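Local coordinates for protein probable TonB-dependent siderophore receptor PiuA (Acinetobacter baumannii, PDB 5FP1) that probably binds iron-chelating siderophores at the outer membrane, the first step of TonB-dependent iron uptake, and may bind ferric enterobactin with micromolar affinity, at residues E21-D26 against S48-E53; A457-K462 against I508-Q513; K581-A586 against W629-V634. All coordinates share one frame; numbering follows the deposited sequence.

Contact 1. Residues E21-D26 against S48-E53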
ATOM      1  N   GLU A  21     -10.845  15.945 -15.179  1.00 45.45           N
ATOM      2  CA  GLU A  21     -12.071  15.231 -14.921  1.00 43.06           C
ATOM      3  C   GLU A  21     -12.085  13.855 -15.570  1.00 35.44           C
ATOM      4  O   GLU A  21     -13.028  13.109 -15.379  1.00 36.03           O
ATOM      5  CB  GLU A  21     -13.275  16.066 -15.368  1.00 54.73           C
ATOM      6  CG  GLU A  21     -13.527  17.252 -14.445  1.00 63.89           C
ATOM      7  CD  GLU A  21     -14.424  18.310 -15.058  1.00 67.48           C
ATOM      8  OE1 GLU A  21     -14.449  18.436 -16.302  1.00 72.30           O
ATOM      9  OE2 GLU A  21     -15.096  19.026 -14.286  1.00 78.26           O
ATOM     10  N   SER A  22     -11.036  13.493 -16.306  1.00 28.81           N
ATOM     11  CA  SER A  22     -11.026  12.202 -16.942  1.00 28.73           C
ATOM     12  C   SER A  22     -10.569  11.052 -16.009  1.00 26.56           C
ATOM     13  O   SER A  22      -9.642  11.206 -15.229  1.00 27.40           O
ATOM     14  CB  SER A  22     -10.134  12.205 -18.173  1.00 29.97           C
ATOM     15  OG  SER A  22     -10.257  10.950 -18.854  1.00 27.80           O
ATOM     16  N   LEU A  23     -11.216   9.905 -16.152  1.00 27.06           N
ATOM     17  CA  LEU A  23     -10.771   8.672 -15.518  1.00 29.62           C
ATOM     18  C   LEU A  23      -9.547   8.060 -16.225  1.00 33.45           C
ATOM     19  O   LEU A  23      -8.903   7.161 -15.698  1.00 28.88           O
ATOM     20  CB  LEU A  23     -11.921   7.676 -15.474  1.00 28.49           C
ATOM     21  CG  LEU A  23     -13.119   8.041 -14.573  1.00 26.25           C
ATOM     22  CD1 LEU A  23     -14.196   6.997 -14.720  1.00 25.96           C
ATOM     23  CD2 LEU A  23     -12.712   8.161 -13.112  1.00 29.09           C
ATOM     24  N   LYS A  24      -9.232   8.567 -17.415  1.00 27.44           N
ATOM     25  CA  LYS A  24      -8.090   8.108 -18.196  1.00 30.79           C
ATOM     26  C   LYS A  24      -6.942   9.049 -17.939  1.00 34.25           C
ATOM     27  O   LYS A  24      -7.081  10.274 -18.082  1.00 34.28           O
ATOM     28  CB  LYS A  24      -8.485   8.104 -19.682  1.00 32.46           C
ATOM     29  CG  LYS A  24      -7.389   7.962 -20.730  1.00 30.49           C
ATOM     30  CD  LYS A  24      -8.045   8.046 -22.109  1.00 33.18           C
ATOM     31  CE  LYS A  24      -7.075   7.893 -23.259  1.00 33.93           C
ATOM     32  NZ  LYS A  24      -6.484   9.216 -23.582  1.00 40.11           N
ATOM     33  N   VAL A  25      -5.808   8.507 -17.515  1.00 26.10           N
ATOM     34  CA  VAL A  25      -4.631   9.331 -17.308  1.00 24.84           C
ATOM     35  C   VAL A  25      -3.574   8.981 -18.350  1.00 26.51           C
ATOM     36  O   VAL A  25      -3.200   7.819 -18.459  1.00 26.61           O
ATOM     37  CB  VAL A  25      -4.086   9.105 -15.879  1.00 34.64           C
ATOM     38  CG1 VAL A  25      -2.825   9.920 -15.624  1.00 26.59           C
ATOM     39  CG2 VAL A  25      -5.170   9.437 -14.861  1.00 34.19           C
ATOM     40  N   ASP A  26      -3.079   9.974 -19.097  1.00 24.19           N
ATOM     41  CA  ASP A  26      -2.186   9.717 -20.242  1.00 27.05           C
ATOM     42  C   ASP A  26      -0.721   9.657 -19.871  1.00 26.75           C
ATOM     43  O   ASP A  26       0.045   8.915 -20.488  1.00 25.72           O
ATOM     44  CB  ASP A  26      -2.337  10.778 -21.338  1.00 27.10           C
ATOM     45  CG  ASP A  26      -3.681  10.726 -22.002  1.00 31.76           C
ATOM     46  OD1 ASP A  26      -4.286   9.637 -22.081  1.00 31.24           O
ATOM     47  OD2 ASP A  26      -4.140  11.789 -22.434  1.00 42.71           O
ATOM     48  N   SER A  48      -7.244   7.694 -10.516  1.00 22.28           N
ATOM     49  CA  SER A  48      -7.293   9.096 -10.915  1.00 20.29           C
ATOM     50  C   SER A  48      -7.974   9.996  -9.875  1.00 21.69           C
ATOM     51  O   SER A  48      -8.749   9.541  -9.041  1.00 20.58           O
ATOM     52  CB  SER A  48      -8.031   9.224 -12.241  1.00 22.69           C
ATOM     53  OG  SER A  48      -9.387   8.875 -12.078  1.00 23.85           O
ATOM     54  N   LYS A  49      -7.699  11.282  -9.977  1.00 19.72           N
ATOM     55  CA  LYS A  49      -8.372  12.326  -9.204  1.00 25.29           C
ATOM     56  C   LYS A  49      -9.880  12.166  -9.263  1.00 23.30           C
ATOM     57  O   LYS A  49     -10.560  12.197  -8.226  1.00 21.97           O
ATOM     58  CB  LYS A  49      -7.956  13.689  -9.733  1.00 28.06           C
ATOM     59  CG  LYS A  49      -8.536  14.883  -8.991  1.00 33.41           C
ATOM     60  CD  LYS A  49      -7.986  16.164  -9.604  1.00 39.04           C
ATOM     61  CE  LYS A  49      -8.232  17.398  -8.753  1.00 44.10           C
ATOM     62  NZ  LYS A  49      -9.638  17.816  -8.857  1.00 51.65           N
ATOM     63  N   GLN A  50     -10.418  11.940 -10.452  1.00 23.91           N
ATOM     64  CA  GLN A  50     -11.874  11.884 -10.573  1.00 26.00           C
ATOM     65  C   GLN A  50     -12.434  10.638  -9.912  1.00 25.56           C
ATOM     66  O   GLN A  50     -13.506  10.681  -9.313  1.00 23.89           O
ATOM     67  CB  GLN A  50     -12.342  11.964 -12.036  1.00 27.64           C
ATOM     68  CG  GLN A  50     -13.863  12.118 -12.177  1.00 27.66           C
ATOM     69  CD  GLN A  50     -14.373  13.392 -11.544  1.00 28.82           C
ATOM     70  OE1 GLN A  50     -13.856  14.473 -11.813  1.00 29.57           O
ATOM     71  NE2 GLN A  50     -15.350  13.269 -10.663  1.00 30.53           N
ATOM     72  N   LEU A  51     -11.728   9.524 -10.034  1.00 23.17           N
ATOM     73  CA  LEU A  51     -12.158   8.312  -9.362  1.00 22.55           C
ATOM     74  C   LEU A  51     -12.145   8.506  -7.852  1.00 18.69           C
ATOM     75  O   LEU A  51     -13.068   8.076  -7.155  1.00 22.13           O
ATOM     76  CB  LEU A  51     -11.291   7.116  -9.767  1.00 21.88           C
ATOM     77  CG  LEU A  51     -11.684   5.746  -9.206  1.00 22.64           C
ATOM     78  CD1 LEU A  51     -13.088   5.330  -9.627  1.00 26.12           C
ATOM     79  CD2 LEU A  51     -10.715   4.677  -9.679  1.00 24.14           C
ATOM     80  N   ILE A  52     -11.113   9.164  -7.356  1.00 18.98           N
ATOM     81  CA  ILE A  52     -10.980   9.448  -5.927  1.00 21.41           C
ATOM     82  C   ILE A  52     -12.167  10.325  -5.469  1.00 26.41           C
ATOM     83  O   ILE A  52     -12.816  10.052  -4.458  1.00 26.05           O
ATOM     84  CB  ILE A  52      -9.622  10.101  -5.624  1.00 22.67           C
ATOM     85  CG1 ILE A  52      -8.483   9.056  -5.812  1.00 19.26           C
ATOM     86  CG2 ILE A  52      -9.606  10.665  -4.210  1.00 25.72           C
ATOM     87  CD1 ILE A  52      -7.108   9.665  -5.862  1.00 23.29           C
ATOM     88  N   GLU A  53     -12.496  11.340  -6.252  1.00 23.45           N
ATOM     89  CA  GLU A  53     -13.666  12.182  -5.941  1.00 26.71           C
ATOM     90  C   GLU A  53     -15.005  11.461  -6.007  1.00 23.35           C
ATOM     91  O   GLU A  53     -15.847  11.636  -5.137  1.00 27.91           O
ATOM     92  CB  GLU A  53     -13.653  13.446  -6.826  1.00 31.84           C
ATOM     93  CG  GLU A  53     -12.610  14.420  -6.286  1.00 37.04           C
ATOM     94  CD  GLU A  53     -12.359  15.637  -7.158  1.00 47.72           C
ATOM     95  OE1 GLU A  53     -13.209  15.951  -8.027  1.00 42.43           O
ATOM     96  OE2 GLU A  53     -11.290  16.271  -6.955  1.00 45.42           O
TER
HETATM   97  O   HOH W   1      -9.094  12.597 -12.981  1.00 23.81           O
HETATM   98  O   HOH W   2      -9.474   6.405 -13.025  1.00 27.76           O
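Leu23 meets Ser48 and Leu51 where the N-terminal loop passes the capped start of helix 49-55, in the plug of this TonB-dependent receptor. One methyl does the touching: Leu23 CD2 packs on Leu51 CB at 3.8 Å and lies 3.5 Å from Leu51 N, with Ser48 OG close by. Gln50 meets the loop further back. Gln50 CG is anti to the backbone N (chi1 -171°) and rests 3.5 Å from Glu21 O. The Gln50 chain then bends at chi2, and its side chain runs beside that of Glu21, both pointing the same way, with amide and carboxylate planes 63° apart. The polar ends look elsewhere: Gln50 NE2 donates to Asp54 OD1, and Glu21 OE1 accepts from Thr18 N.

No direct hydrogen bond joins the two segments; water does so twice. One molecule donates to Ser22 O (2.7 Å) and accepts from Gln50 N (2.9 Å), satisfying an N-H of the first helical turn. The second donates to Leu23 O and lies 2.6 Å from Ser48 OG. Ser48 is the N-cap residue, and its OG accepts from Leu51 N at 3.2 Å with an N-H...O angle of 160°, so the capping atom also carries one of the two water-mediated links.

Behind this shell, Ser22 OG closes an ST turn by accepting from Lys24 N, and it is also hydrogen-bonded to Glu577 OE2 in the turn between barrel strands 558-575 and 582-597. Beyond the ST turn, Val25 CG2 packs on Ser48 CB at 3.9 Å.

Contact 2. Residues A457-K462 against I508-Q513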
ATOM      1  N   ALA A 457      21.794 -12.944  24.399  1.00 22.06           N
ATOM      2  CA  ALA A 457      22.599 -11.774  24.677  1.00 21.57           C
ATOM      3  C   ALA A 457      22.336 -10.702  23.617  1.00 20.42           C
ATOM      4  O   ALA A 457      21.848 -10.994  22.535  1.00 19.69           O
ATOM      5  CB  ALA A 457      24.079 -12.144  24.701  1.00 24.92           C
ATOM      6  N   ALA A 458      22.698  -9.474  23.936  1.00 18.68           N
ATOM      7  CA  ALA A 458      22.706  -8.391  22.963  1.00 21.30           C
ATOM      8  C   ALA A 458      23.578  -8.751  21.769  1.00 21.28           C
ATOM      9  O   ALA A 458      24.646  -9.358  21.895  1.00 18.03           O
ATOM     10  CB  ALA A 458      23.192  -7.101  23.600  1.00 20.67           C
ATOM     11  N   TYR A 459      23.131  -8.368  20.584  1.00 17.75           N
ATOM     12  CA  TYR A 459      23.946  -8.573  19.418  1.00 17.02           C
ATOM     13  C   TYR A 459      23.577  -7.581  18.330  1.00 17.97           C
ATOM     14  O   TYR A 459      22.537  -6.919  18.417  1.00 18.82           O
ATOM     15  CB  TYR A 459      23.811 -10.019  18.927  1.00 19.36           C
ATOM     16  CG  TYR A 459      22.591 -10.303  18.075  1.00 19.98           C
ATOM     17  CD1 TYR A 459      21.350 -10.507  18.657  1.00 20.91           C
ATOM     18  CD2 TYR A 459      22.698 -10.425  16.700  1.00 18.73           C
ATOM     19  CE1 TYR A 459      20.224 -10.774  17.886  1.00 20.06           C
ATOM     20  CE2 TYR A 459      21.594 -10.696  15.923  1.00 21.41           C
ATOM     21  CZ  TYR A 459      20.362 -10.883  16.520  1.00 21.68           C
ATOM     22  OH  TYR A 459      19.276 -11.187  15.739  1.00 23.47           O
ATOM     23  N   THR A 460      24.471  -7.425  17.356  1.00 18.18           N
ATOM     24  CA  THR A 460      24.254  -6.586  16.211  1.00 19.00           C
ATOM     25  C   THR A 460      24.222  -7.447  14.949  1.00 22.98           C
ATOM     26  O   THR A 460      25.124  -8.266  14.702  1.00 23.00           O
ATOM     27  CB  THR A 460      25.358  -5.511  16.103  1.00 21.34           C
ATOM     28  OG1 THR A 460      25.266  -4.601  17.221  1.00 22.04           O
ATOM     29  CG2 THR A 460      25.273  -4.751  14.785  1.00 22.02           C
ATOM     30  N   ALA A 461      23.182  -7.261  14.134  1.00 18.88           N
ATOM     31  CA  ALA A 461      23.112  -7.894  12.820  1.00 18.81           C
ATOM     32  C   ALA A 461      23.356  -6.851  11.757  1.00 20.88           C
ATOM     33  O   ALA A 461      22.840  -5.720  11.838  1.00 20.21           O
ATOM     34  CB  ALA A 461      21.748  -8.553  12.620  1.00 22.52           C
ATOM     35  N   LYS A 462      24.131  -7.194  10.744  1.00 18.76           N
ATOM     36  CA  LYS A 462      24.399  -6.231   9.686  1.00 18.69           C
ATOM     37  C   LYS A 462      24.424  -6.917   8.323  1.00 19.16           C
ATOM     38  O   LYS A 462      25.045  -7.957   8.150  1.00 19.98           O
ATOM     39  CB  LYS A 462      25.730  -5.514   9.931  1.00 23.21           C
ATOM     40  CG  LYS A 462      26.037  -4.477   8.871  1.00 29.40           C
ATOM     41  CD  LYS A 462      27.055  -3.456   9.344  1.00 35.96           C
ATOM     42  CE  LYS A 462      28.436  -4.050   9.442  1.00 46.73           C
ATOM     43  NZ  LYS A 462      29.446  -2.955   9.583  1.00 63.65           N
ATOM     44  N   ILE A 508      15.765  -8.935   9.629  1.00 16.96           N
ATOM     45  CA  ILE A 508      17.134  -9.397   9.736  1.00 18.48           C
ATOM     46  C   ILE A 508      17.361 -10.009  11.122  1.00 16.96           C
ATOM     47  O   ILE A 508      16.759  -9.585  12.144  1.00 18.66           O
ATOM     48  CB  ILE A 508      18.134  -8.233   9.480  1.00 17.67           C
ATOM     49  CG1 ILE A 508      19.573  -8.763   9.334  1.00 17.98           C
ATOM     50  CG2 ILE A 508      18.052  -7.193  10.594  1.00 20.08           C
ATOM     51  CD1 ILE A 508      20.577  -7.739   8.841  1.00 19.02           C
ATOM     52  N   ASN A 509      18.206 -11.031  11.149  1.00 18.47           N
ATOM     53  CA  ASN A 509      18.615 -11.653  12.398  1.00 16.39           C
ATOM     54  C   ASN A 509      20.037 -12.218  12.265  1.00 16.54           C
ATOM     55  O   ASN A 509      20.688 -12.059  11.235  1.00 18.07           O
ATOM     56  CB  ASN A 509      17.595 -12.696  12.860  1.00 16.59           C
ATOM     57  CG  ASN A 509      17.444 -13.860  11.894  1.00 19.43           C
ATOM     58  OD1 ASN A 509      18.404 -14.386  11.397  1.00 19.64           O
ATOM     59  ND2 ASN A 509      16.198 -14.256  11.629  1.00 19.86           N
ATOM     60  N   ALA A 510      20.528 -12.837  13.325  1.00 16.28           N
ATOM     61  CA  ALA A 510      21.921 -13.324  13.336  1.00 18.10           C
ATOM     62  C   ALA A 510      22.161 -14.273  12.185  1.00 16.94           C
ATOM     63  O   ALA A 510      23.249 -14.318  11.651  1.00 20.58           O
ATOM     64  CB  ALA A 510      22.206 -14.038  14.646  1.00 19.90           C
ATOM     65  N   ASN A 511      21.148 -15.069  11.845  1.00 17.29           N
ATOM     66  CA  ASN A 511      21.339 -16.177  10.925  1.00 18.60           C
ATOM     67  C   ASN A 511      21.098 -15.864   9.440  1.00 20.59           C
ATOM     68  O   ASN A 511      21.531 -16.626   8.594  1.00 22.67           O
ATOM     69  CB  ASN A 511      20.451 -17.329  11.375  1.00 18.84           C
ATOM     70  CG  ASN A 511      20.688 -17.669  12.830  1.00 21.37           C
ATOM     71  OD1 ASN A 511      19.774 -17.648  13.645  1.00 27.64           O
ATOM     72  ND2 ASN A 511      21.952 -17.900  13.175  1.00 20.53           N
ATOM     73  N   ASN A 512      20.435 -14.750   9.126  1.00 20.68           N
ATOM     74  CA  ASN A 512      20.215 -14.386   7.714  1.00 20.68           C
ATOM     75  C   ASN A 512      20.977 -13.147   7.263  1.00 20.89           C
ATOM     76  O   ASN A 512      20.916 -12.735   6.084  1.00 18.56           O
ATOM     77  CB  ASN A 512      18.710 -14.257   7.416  1.00 19.87           C
ATOM     78  CG  ASN A 512      18.042 -13.121   8.160  1.00 20.31           C
ATOM     79  OD1 ASN A 512      18.692 -12.237   8.724  1.00 16.97           O
ATOM     80  ND2 ASN A 512      16.714 -13.151   8.177  1.00 19.95           N
ATOM     81  N   GLN A 513      21.728 -12.556   8.190  1.00 20.14           N
ATOM     82  CA  GLN A 513      22.352 -11.260   7.943  1.00 18.32           C
ATOM     83  C   GLN A 513      23.372 -11.296   6.824  1.00 19.52           C
ATOM     84  O   GLN A 513      23.627 -10.278   6.215  1.00 19.51           O
ATOM     85  CB  GLN A 513      23.065 -10.719   9.203  1.00 22.94           C
ATOM     86  CG  GLN A 513      24.306 -11.513   9.642  1.00 20.37           C
ATOM     87  CD  GLN A 513      24.844 -11.004  10.976  1.00 21.52           C
ATOM     88  OE1 GLN A 513      25.217  -9.847  11.100  1.00 17.19           O
ATOM     89  NE2 GLN A 513      24.842 -11.853  11.975  1.00 20.43           N
TER
HETATM   90  O   HOH W   3      26.813  -7.559  12.689  1.00 40.58           O
HETATM   91  O   HOH W   4      27.343  -8.912   9.729  1.00 35.83           O
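Tyr459 and Ala510 bring the start of barrel strand 459-476 against the long loop between strands 482-493 and 518-531, which folds against the strand and contains an Asx turn at Asn509. With CG between the backbone N and the carbonyl carbon (chi1 82°), the Tyr459 ring sets out toward the loop. Tyr459 CE2 touches Ala510 CB at 3.6 Å, while Asn509 C lies at the ring edge, near the ring plane. The phenol oxygen reaches past this point, Tyr459 OH standing 3.4 Å from Asn509 CA. The ring also stacks on Phe450 of the adjacent strand 433-450, so it is touched by both neighbouring strand and loop. Ala461, also turned toward the loop, packs its CB 3.9 Å from Ile508 CG1, and Ile508 CD1 extends on to the Lys462 carbonyl carbon.

The polar link is the Gln513 amide, carried across by a chain extended beyond CG. Gln513 OE1 accepts from Lys462 N at 2.9 Å; the bond is nearly straight at 166°, with the donor tilted 34° from the carbonyl plane. A water lies 2.7 Å from Gln513 OE1 and also near Lys462 O. On the other branch, Gln513 NE2 donates to Ala510 O at 3.0 Å, close to its own amide plane. With oxygen and nitrogen each engaged, the amide cannot flip without losing both bonds.

Two asparagines shape the loop. Asn509 OD1 accepts from Asn511 N at 2.9 Å, closing the Asx turn, and more weakly from Asn512 N, while Asn509 ND2 is hydrogen-bonded to Tyr559 OH. Asn512 OD1 in turn accepts from Asn509 N at 2.8 Å.

Contact 3. Residues K581-A586 against W629-V634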
ATOM      1  N   LYS A 581     -21.499  11.689 -21.829  1.00 33.27           N
ATOM      2  CA  LYS A 581     -22.262  11.508 -20.585  1.00 37.92           C
ATOM      3  C   LYS A 581     -21.853  10.276 -19.738  1.00 36.85           C
ATOM      4  O   LYS A 581     -22.253  10.155 -18.576  1.00 34.34           O
ATOM      5  CB  LYS A 581     -23.741  11.368 -20.920  1.00 43.27           C
ATOM      6  CG  LYS A 581     -24.285  12.584 -21.655  1.00 45.83           C
ATOM      7  CD  LYS A 581     -25.779  12.507 -21.845  1.00 52.59           C
ATOM      8  CE  LYS A 581     -26.264  13.768 -22.542  1.00 61.67           C
ATOM      9  NZ  LYS A 581     -27.666  13.609 -23.001  1.00 72.09           N
ATOM     10  N   TRP A 582     -21.112   9.357 -20.338  1.00 33.32           N
ATOM     11  CA  TRP A 582     -20.858   8.044 -19.748  1.00 34.18           C
ATOM     12  C   TRP A 582     -19.345   7.761 -19.608  1.00 33.46           C
ATOM     13  O   TRP A 582     -18.604   7.752 -20.603  1.00 31.91           O
ATOM     14  CB  TRP A 582     -21.507   7.005 -20.633  1.00 30.22           C
ATOM     15  CG  TRP A 582     -21.469   5.627 -20.118  1.00 35.30           C
ATOM     16  CD1 TRP A 582     -21.172   5.225 -18.842  1.00 34.72           C
ATOM     17  CD2 TRP A 582     -21.765   4.441 -20.854  1.00 38.41           C
ATOM     18  NE1 TRP A 582     -21.248   3.862 -18.753  1.00 32.29           N
ATOM     19  CE2 TRP A 582     -21.619   3.353 -19.969  1.00 38.61           C
ATOM     20  CE3 TRP A 582     -22.136   4.189 -22.180  1.00 44.43           C
ATOM     21  CZ2 TRP A 582     -21.837   2.038 -20.361  1.00 36.89           C
ATOM     22  CZ3 TRP A 582     -22.351   2.879 -22.569  1.00 42.40           C
ATOM     23  CH2 TRP A 582     -22.195   1.820 -21.662  1.00 46.63           C
ATOM     24  N   ASN A 583     -18.877   7.562 -18.378  1.00 31.98           N
ATOM     25  CA  ASN A 583     -17.459   7.238 -18.179  1.00 29.95           C
ATOM     26  C   ASN A 583     -17.247   5.918 -17.460  1.00 27.88           C
ATOM     27  O   ASN A 583     -18.204   5.313 -16.934  1.00 26.94           O
ATOM     28  CB  ASN A 583     -16.688   8.377 -17.537  1.00 33.37           C
ATOM     29  CG  ASN A 583     -17.149   8.689 -16.146  1.00 34.98           C
ATOM     30  OD1 ASN A 583     -18.047   8.025 -15.601  1.00 42.00           O
ATOM     31  ND2 ASN A 583     -16.553   9.726 -15.557  1.00 40.91           N
ATOM     32  N   ILE A 584     -16.009   5.428 -17.508  1.00 25.34           N
ATOM     33  CA  ILE A 584     -15.745   4.092 -17.000  1.00 24.69           C
ATOM     34  C   ILE A 584     -14.300   3.944 -16.514  1.00 27.19           C
ATOM     35  O   ILE A 584     -13.369   4.538 -17.074  1.00 21.73           O
ATOM     36  CB  ILE A 584     -16.067   3.028 -18.065  1.00 27.05           C
ATOM     37  CG1 ILE A 584     -16.141   1.635 -17.444  1.00 27.93           C
ATOM     38  CG2 ILE A 584     -15.073   3.089 -19.205  1.00 31.20           C
ATOM     39  CD1 ILE A 584     -16.524   0.539 -18.404  1.00 32.93           C
ATOM     40  N   SER A 585     -14.146   3.171 -15.440  1.00 27.29           N
ATOM     41  CA  SER A 585     -12.827   2.690 -15.005  1.00 22.86           C
ATOM     42  C   SER A 585     -13.038   1.253 -14.626  1.00 24.03           C
ATOM     43  O   SER A 585     -13.807   0.958 -13.692  1.00 24.36           O
ATOM     44  CB  SER A 585     -12.303   3.530 -13.827  1.00 27.54           C
ATOM     45  OG  SER A 585     -10.986   3.118 -13.436  1.00 27.35           O
ATOM     46  N   ALA A 586     -12.392   0.345 -15.352  1.00 21.84           N
ATOM     47  CA  ALA A 586     -12.619  -1.065 -15.163  1.00 22.92           C
ATOM     48  C   ALA A 586     -11.344  -1.844 -15.298  1.00 22.19           C
ATOM     49  O   ALA A 586     -10.419  -1.441 -16.014  1.00 22.91           O
ATOM     50  CB  ALA A 586     -13.635  -1.595 -16.153  1.00 24.35           C
ATOM     51  N   TRP A 629     -16.109   0.781 -12.118  1.00 23.84           N
ATOM     52  CA  TRP A 629     -16.762   2.007 -11.700  1.00 22.10           C
ATOM     53  C   TRP A 629     -17.257   2.707 -12.953  1.00 27.63           C
ATOM     54  O   TRP A 629     -16.486   2.914 -13.883  1.00 26.01           O
ATOM     55  CB  TRP A 629     -15.801   2.924 -10.975  1.00 23.82           C
ATOM     56  CG  TRP A 629     -16.455   4.174 -10.540  1.00 21.10           C
ATOM     57  CD1 TRP A 629     -16.314   5.405 -11.086  1.00 22.62           C
ATOM     58  CD2 TRP A 629     -17.403   4.310  -9.478  1.00 23.84           C
ATOM     59  NE1 TRP A 629     -17.111   6.311 -10.434  1.00 25.30           N
ATOM     60  CE2 TRP A 629     -17.791   5.664  -9.438  1.00 25.46           C
ATOM     61  CE3 TRP A 629     -17.967   3.416  -8.559  1.00 27.41           C
ATOM     62  CZ2 TRP A 629     -18.720   6.148  -8.520  1.00 27.33           C
ATOM     63  CZ3 TRP A 629     -18.887   3.902  -7.638  1.00 30.79           C
ATOM     64  CH2 TRP A 629     -19.258   5.259  -7.630  1.00 29.02           C
ATOM     65  N   THR A 630     -18.537   3.055 -12.979  1.00 24.32           N
ATOM     66  CA  THR A 630     -19.083   3.754 -14.118  1.00 26.76           C
ATOM     67  C   THR A 630     -20.096   4.813 -13.691  1.00 30.21           C
ATOM     68  O   THR A 630     -20.833   4.623 -12.714  1.00 30.37           O
ATOM     69  CB  THR A 630     -19.663   2.762 -15.144  1.00 27.36           C
ATOM     70  OG1 THR A 630     -19.993   3.475 -16.347  1.00 32.70           O
ATOM     71  CG2 THR A 630     -20.863   2.014 -14.606  1.00 29.18           C
ATOM     72  N   THR A 631     -20.070   5.957 -14.378  1.00 27.19           N
ATOM     73  CA  THR A 631     -20.996   7.039 -14.078  1.00 30.03           C
ATOM     74  C   THR A 631     -21.674   7.563 -15.341  1.00 33.34           C
ATOM     75  O   THR A 631     -21.131   7.463 -16.453  1.00 28.09           O
ATOM     76  CB  THR A 631     -20.355   8.217 -13.321  1.00 30.57           C
ATOM     77  OG1 THR A 631     -19.601   9.033 -14.214  1.00 30.75           O
ATOM     78  CG2 THR A 631     -19.435   7.708 -12.174  1.00 33.92           C
ATOM     79  N   TYR A 632     -22.863   8.119 -15.128  1.00 33.45           N
ATOM     80  CA  TYR A 632     -23.709   8.607 -16.216  1.00 33.76           C
ATOM     81  C   TYR A 632     -24.353   9.942 -15.845  1.00 33.51           C
ATOM     82  O   TYR A 632     -24.830  10.143 -14.727  1.00 30.37           O
ATOM     83  CB  TYR A 632     -24.761   7.561 -16.598  1.00 35.90           C
ATOM     84  CG  TYR A 632     -25.335   7.835 -17.970  1.00 43.72           C
ATOM     85  CD1 TYR A 632     -26.385   8.734 -18.134  1.00 46.33           C
ATOM     86  CD2 TYR A 632     -24.792   7.248 -19.101  1.00 42.76           C
ATOM     87  CE1 TYR A 632     -26.889   9.021 -19.390  1.00 51.45           C
ATOM     88  CE2 TYR A 632     -25.291   7.525 -20.356  1.00 51.00           C
ATOM     89  CZ  TYR A 632     -26.343   8.413 -20.493  1.00 49.34           C
ATOM     90  OH  TYR A 632     -26.838   8.700 -21.744  1.00 56.92           O
ATOM     91  N   LYS A 633     -24.328  10.877 -16.788  1.00 36.48           N
ATOM     92  CA  LYS A 633     -24.923  12.190 -16.575  1.00 41.06           C
ATOM     93  C   LYS A 633     -26.401  12.084 -16.920  1.00 47.08           C
ATOM     94  O   LYS A 633     -26.783  12.340 -18.065  1.00 42.68           O
ATOM     95  CB  LYS A 633     -24.253  13.225 -17.474  1.00 44.13           C
ATOM     96  CG  LYS A 633     -23.174  14.043 -16.797  1.00 52.98           C
ATOM     97  CD  LYS A 633     -23.799  15.047 -15.840  1.00 64.87           C
ATOM     98  CE  LYS A 633     -22.923  16.276 -15.674  1.00 78.90           C
ATOM     99  NZ  LYS A 633     -23.378  17.105 -14.526  1.00 87.56           N
ATOM    100  N   VAL A 634     -27.216  11.665 -15.955  1.00 38.55           N
ATOM    101  CA  VAL A 634     -28.634  11.446 -16.219  1.00 41.73           C
ATOM    102  C   VAL A 634     -29.353  12.776 -16.469  1.00 42.62           C
ATOM    103  O   VAL A 634     -30.260  12.834 -17.277  1.00 52.53           O
ATOM    104  CB  VAL A 634     -29.363  10.661 -15.106  1.00 43.98           C
ATOM    105  CG1 VAL A 634     -28.660   9.341 -14.812  1.00 45.23           C
ATOM    106  CG2 VAL A 634     -29.513  11.493 -13.852  1.00 47.88           C
TER
HETATM  107  O   HOH W   5     -20.850  10.609 -16.134  1.00 38.16           O
HETATM  108  O   HOH W   6     -17.419  10.498 -12.927  1.00 37.48           O
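Asn583 O is gripped by two donors from the facing strand. Thr630 OG1 donates to Asn583 O at 2.6 Å, nearly along the C=O axis, whereas Thr631 N lies 3.2 Å from the same Asn583 O, above the carbonyl plane. Asn583 and Thr631 form a hydrogen-bonded pair of antiparallel strands 582-597 and 624-635 in the TonB-dependent receptor barrel.

Thr630 OG1, anti to its backbone N (chi1 -171°), also accepts from Trp582 NE1 at 2.7 Å, close to the indole plane. This relay holds the indole edge-on to the hydroxyl. Beside it, Trp582 CB touches Tyr632 CD2 at 3.6 Å, the two rings inclined at 54°. Lys581 CB makes a CH-pi contact over the Tyr632 face, 4.2 Å from the centroid.

On the other side of the strands, which bears Asn583, Ser585, Trp629 and Thr631, Thr631 OG1 accepts from two waters, one shared with Lys581 O and the other with Asn583 ND2. The 2.3 Å separation of Thr631 OG1 and Asn583 OD1 is doubtful, being too short for a normal bond.

The chemistry thus differs by face: surface aromatics, consistent with an aromatic girdle at the membrane boundary, back onto a hydrated, largely polar side turned to the plug.

How the contacts relate
Contacts 1 and 3 adjoin, their centres 11 Å apart, and together join the plug to the barrel wall. Leu23 CD1 lies 3.5 Å from Ile584 O, and Leu51 CD1 is equally close to Trp629 CD1. Asp54, the partner of Gln50, adds a polar tie by also accepting from Trp629 NE1. Contact 2 sits across the chain's centre, its centre 46 Å from that of contact 1 and 54 Å from that of contact 3, at the end of the barrel where the long loops lie, probably the extracellular one. A bound C8E detergent lies about 6 Å from the Thr460 side chain in contact 2, and a bound C8E lies about 10 Å from the side chain of Ile584 in contact 3.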